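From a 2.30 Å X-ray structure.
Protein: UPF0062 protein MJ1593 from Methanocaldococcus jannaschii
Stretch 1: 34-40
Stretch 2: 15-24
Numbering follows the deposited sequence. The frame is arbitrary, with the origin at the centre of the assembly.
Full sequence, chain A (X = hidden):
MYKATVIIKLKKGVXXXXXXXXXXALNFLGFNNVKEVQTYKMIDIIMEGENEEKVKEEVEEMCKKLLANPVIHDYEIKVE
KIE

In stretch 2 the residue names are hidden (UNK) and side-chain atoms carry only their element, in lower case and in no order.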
# COMPACT_ATOMS: atom_id res chain seq x y z
N VAL A 34 16.41 -4.66 16.23
CA VAL A 34 15.07 -4.91 15.73
C VAL A 34 14.84 -6.40 15.66
O VAL A 34 15.53 -7.13 14.94
CB VAL A 34 14.84 -4.27 14.34
CG1 VAL A 34 13.40 -4.50 13.88
CG2 VAL A 34 15.13 -2.77 14.42
N LYS A 35 13.87 -6.86 16.44
CA LYS A 35 13.57 -8.27 16.50
C LYS A 35 12.34 -8.70 15.72
O LYS A 35 12.24 -9.86 15.32
CB LYS A 35 13.46 -8.70 17.97
CG LYS A 35 14.81 -8.76 18.68
CD LYS A 35 15.68 -9.85 18.08
CE LYS A 35 17.02 -9.98 18.79
NZ LYS A 35 17.69 -11.27 18.46
N GLU A 36 11.42 -7.78 15.51
CA GLU A 36 10.20 -8.11 14.80
C GLU A 36 9.47 -6.85 14.34
O GLU A 36 9.46 -5.85 15.04
CB GLU A 36 9.31 -8.92 15.72
CG GLU A 36 7.98 -9.29 15.16
CD GLU A 36 7.23 -10.19 16.10
OE1 GLU A 36 7.82 -11.20 16.53
OE2 GLU A 36 6.06 -9.88 16.42
N VAL A 37 8.87 -6.91 13.14
CA VAL A 37 8.12 -5.77 12.63
C VAL A 37 6.74 -6.19 12.14
O VAL A 37 6.56 -7.27 11.63
CB VAL A 37 8.84 -5.08 11.47
CG1 VAL A 37 7.93 -4.00 10.88
CG2 VAL A 37 10.18 -4.49 11.95
N GLN A 38 5.75 -5.32 12.32
CA GLN A 38 4.40 -5.63 11.89
C GLN A 38 3.87 -4.33 11.30
O GLN A 38 4.27 -3.26 11.73
CB GLN A 38 3.53 -6.08 13.07
CG GLN A 38 2.84 -7.45 12.87
CD GLN A 38 1.88 -7.50 11.64
OE1 GLN A 38 2.31 -7.32 10.49
NE2 GLN A 38 0.59 -7.76 11.90
N THR A 39 2.98 -4.42 10.30
CA THR A 39 2.42 -3.24 9.67
C THR A 39 0.91 -3.25 9.61
O THR A 39 0.28 -4.30 9.57
CB THR A 39 3.01 -3.02 8.26
OG1 THR A 39 2.81 -4.18 7.47
CG2 THR A 39 4.50 -2.74 8.35
N TYR A 40 0.32 -2.06 9.60
CA TYR A 40 -1.12 -1.88 9.61
C TYR A 40 -1.50 -0.68 8.78
O TYR A 40 -0.70 0.22 8.55
CB TYR A 40 -1.61 -1.58 11.03
CG TYR A 40 -1.11 -2.51 12.08
CD1 TYR A 40 -1.75 -3.73 12.30
CD2 TYR A 40 0.02 -2.20 12.84
CE1 TYR A 40 -1.28 -4.63 13.25
CE2 TYR A 40 0.50 -3.10 13.80
CZ TYR A 40 -0.16 -4.32 14.01
OH TYR A 40 0.29 -5.25 14.94
N UNK A 15 1.18 -14.70 7.58
CA UNK A 15 2.46 -14.03 7.49
C UNK A 15 2.30 -12.81 6.59
O UNK A 15 1.57 -12.83 5.60
c UNK A 15 3.93 -16.09 7.98
c UNK A 15 4.98 -16.99 7.39
c UNK A 15 4.47 -15.46 9.27
c UNK A 15 3.54 -14.99 6.98
N UNK A 16 2.98 -11.74 6.98
CA UNK A 16 2.94 -10.48 6.26
C UNK A 16 4.29 -10.14 5.65
O UNK A 16 5.25 -9.74 6.35
c UNK A 16 2.46 -9.37 7.21
o UNK A 16 2.33 -7.84 5.34
n UNK A 16 2.59 -6.96 7.39
c UNK A 16 2.46 -7.99 6.56
N UNK A 17 4.39 -10.27 4.33
CA UNK A 17 5.60 -9.98 3.57
C UNK A 17 6.16 -8.59 3.86
O UNK A 17 7.38 -8.39 3.89
c UNK A 17 3.30 -10.75 3.45
c UNK A 17 5.14 -10.12 2.11
c UNK A 17 4.06 -11.17 2.21
N UNK A 18 5.28 -7.61 4.09
CA UNK A 18 5.77 -6.26 4.36
C UNK A 18 6.54 -6.22 5.69
O UNK A 18 7.64 -5.70 5.76
c UNK A 18 5.14 -3.79 4.30
c UNK A 18 4.07 -2.75 4.58
c UNK A 18 4.62 -5.24 4.40
o UNK A 18 4.40 -1.54 4.73
o UNK A 18 2.88 -3.16 4.66
N UNK A 19 5.96 -6.82 6.73
CA UNK A 19 6.62 -6.81 8.01
C UNK A 19 7.97 -7.51 7.95
O UNK A 19 9.00 -6.98 8.41
N UNK A 20 7.95 -8.70 7.36
CA UNK A 20 9.16 -9.49 7.23
C UNK A 20 10.23 -8.74 6.45
O UNK A 20 11.40 -8.76 6.83
c UNK A 20 8.69 -14.43 6.13
c UNK A 20 7.08 -12.62 6.58
c UNK A 20 8.82 -10.81 6.55
c UNK A 20 7.90 -11.66 7.41
n UNK A 20 9.41 -15.11 5.24
n UNK A 20 7.93 -13.42 5.71
n UNK A 20 8.72 -14.77 7.41
N UNK A 21 9.82 -8.05 5.41
CA UNK A 21 10.76 -7.31 4.58
C UNK A 21 11.39 -6.17 5.34
O UNK A 21 12.60 -5.94 5.27
o UNK A 21 9.51 -7.83 2.61
c UNK A 21 11.02 -5.95 2.47
c UNK A 21 10.05 -6.74 3.35
N UNK A 22 10.57 -5.43 6.06
CA UNK A 22 11.08 -4.32 6.82
C UNK A 22 12.09 -4.81 7.84
O UNK A 22 13.16 -4.20 8.00
c UNK A 22 10.49 -2.58 8.50
c UNK A 22 7.86 -2.18 6.87
c UNK A 22 9.11 -2.87 6.40
c UNK A 22 9.94 -3.56 7.49
N UNK A 23 11.77 -5.91 8.51
CA UNK A 23 12.66 -6.46 9.52
C UNK A 23 14.04 -6.76 8.92
O UNK A 23 15.06 -6.22 9.37
n UNK A 23 11.68 -9.96 12.59
c UNK A 23 12.80 -8.27 11.31
c UNK A 23 12.46 -9.71 11.56
o UNK A 23 12.88 -10.58 10.81
c UNK A 23 12.09 -7.75 10.08
N UNK A 24 14.05 -7.61 7.91
CA UNK A 24 15.29 -7.99 7.27
C UNK A 24 16.09 -6.81 6.70
O UNK A 24 17.31 -6.72 6.89
c UNK A 24 14.99 -9.07 6.21
c UNK A 24 14.52 -10.36 6.88
c UNK A 24 14.03 -11.38 5.87
n UNK A 24 13.56 -12.63 6.48
n UNK A 24 12.12 -13.96 7.66
n UNK A 24 11.63 -11.74 7.38
c UNK A 24 12.44 -12.77 7.17

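Position 15 carries four carbons, forked at the second, and its CA-to-CB bond points away from the strand, which it does not touch. That is Leu 15.

Position 16 has two carbons, the second bearing one oxygen and one nitrogen, the outline of an amide. The amide reaches the strand, its nitrogen within reach of one side-chain oxygen each of Gln 38 and Thr 39. This is Asn 16: ND2 donates to Thr 39 OG1 at 2.8 Å and to Gln 38 OE1 at 3.1 Å. Its other half caps the helix, OD1 accepting from the backbone N of residue 18 at 3.2 Å.

At position 17 three carbons close a ring onto the backbone nitrogen, out of reach of the strand: Pro 17, in the first turn of the helix.

Position 18 shows three carbons, the third carrying two oxygens, and its end approaches the hydroxyl of Thr 39. It is Glu 18, whose OE1 accepts a weak hydrogen bond from Thr 39 OG1 at 3.0 Å.

Position 19 has no side-chain atoms, so it is Gly 19. Its CA lies 4.6 Å from the CA of Gln 38, and an ideal CB would sit 2.7 Å from Val 37 O, a clash. The bare backbone lets the strand come this close.

Position 20 has three carbons, a nitrogen, then a carbon with two more nitrogens; its CA-to-CB bond points away from the strand, which it does not touch: Arg 20.

Position 21 branches at its first carbon into one oxygen and one carbon, clear of the strand. This is Thr 21, whose OG1 donates to Pro 17 O at 2.5 Å.

Position 22 has four carbons, forked at the first, with one arm two carbons long, packed against Val 37 and Thr 39. Ile 22 sets CG2 3.8 Å from Val 37 CG1 and CD1 3.7 Å from Thr 39 CG2.

Position 23 carries three carbons, the third with one oxygen and one nitrogen, and lies along Val 37 to Lys 35. In Gln 23, NE2 sits 2.8 Å from Lys 35 O, but the angle is too poor for a hydrogen bond.

Position 24 repeats the pattern of 20 and stays out of reach: Arg 24, with NH1 donating to Arg 20 O at 3.0 Å.

The contact works by alternation and close approach. Val 37 and Thr 39 point toward the helix, while Gln 38 points away yet returns its amide to Asn 16. Gly 19 leaves room for the backbones to come together, isoleucine supplies apolar packing, and one asparagine both caps the helix and ties it to the strand.

Stretch 2 (15-24) LNPEGRTIQR
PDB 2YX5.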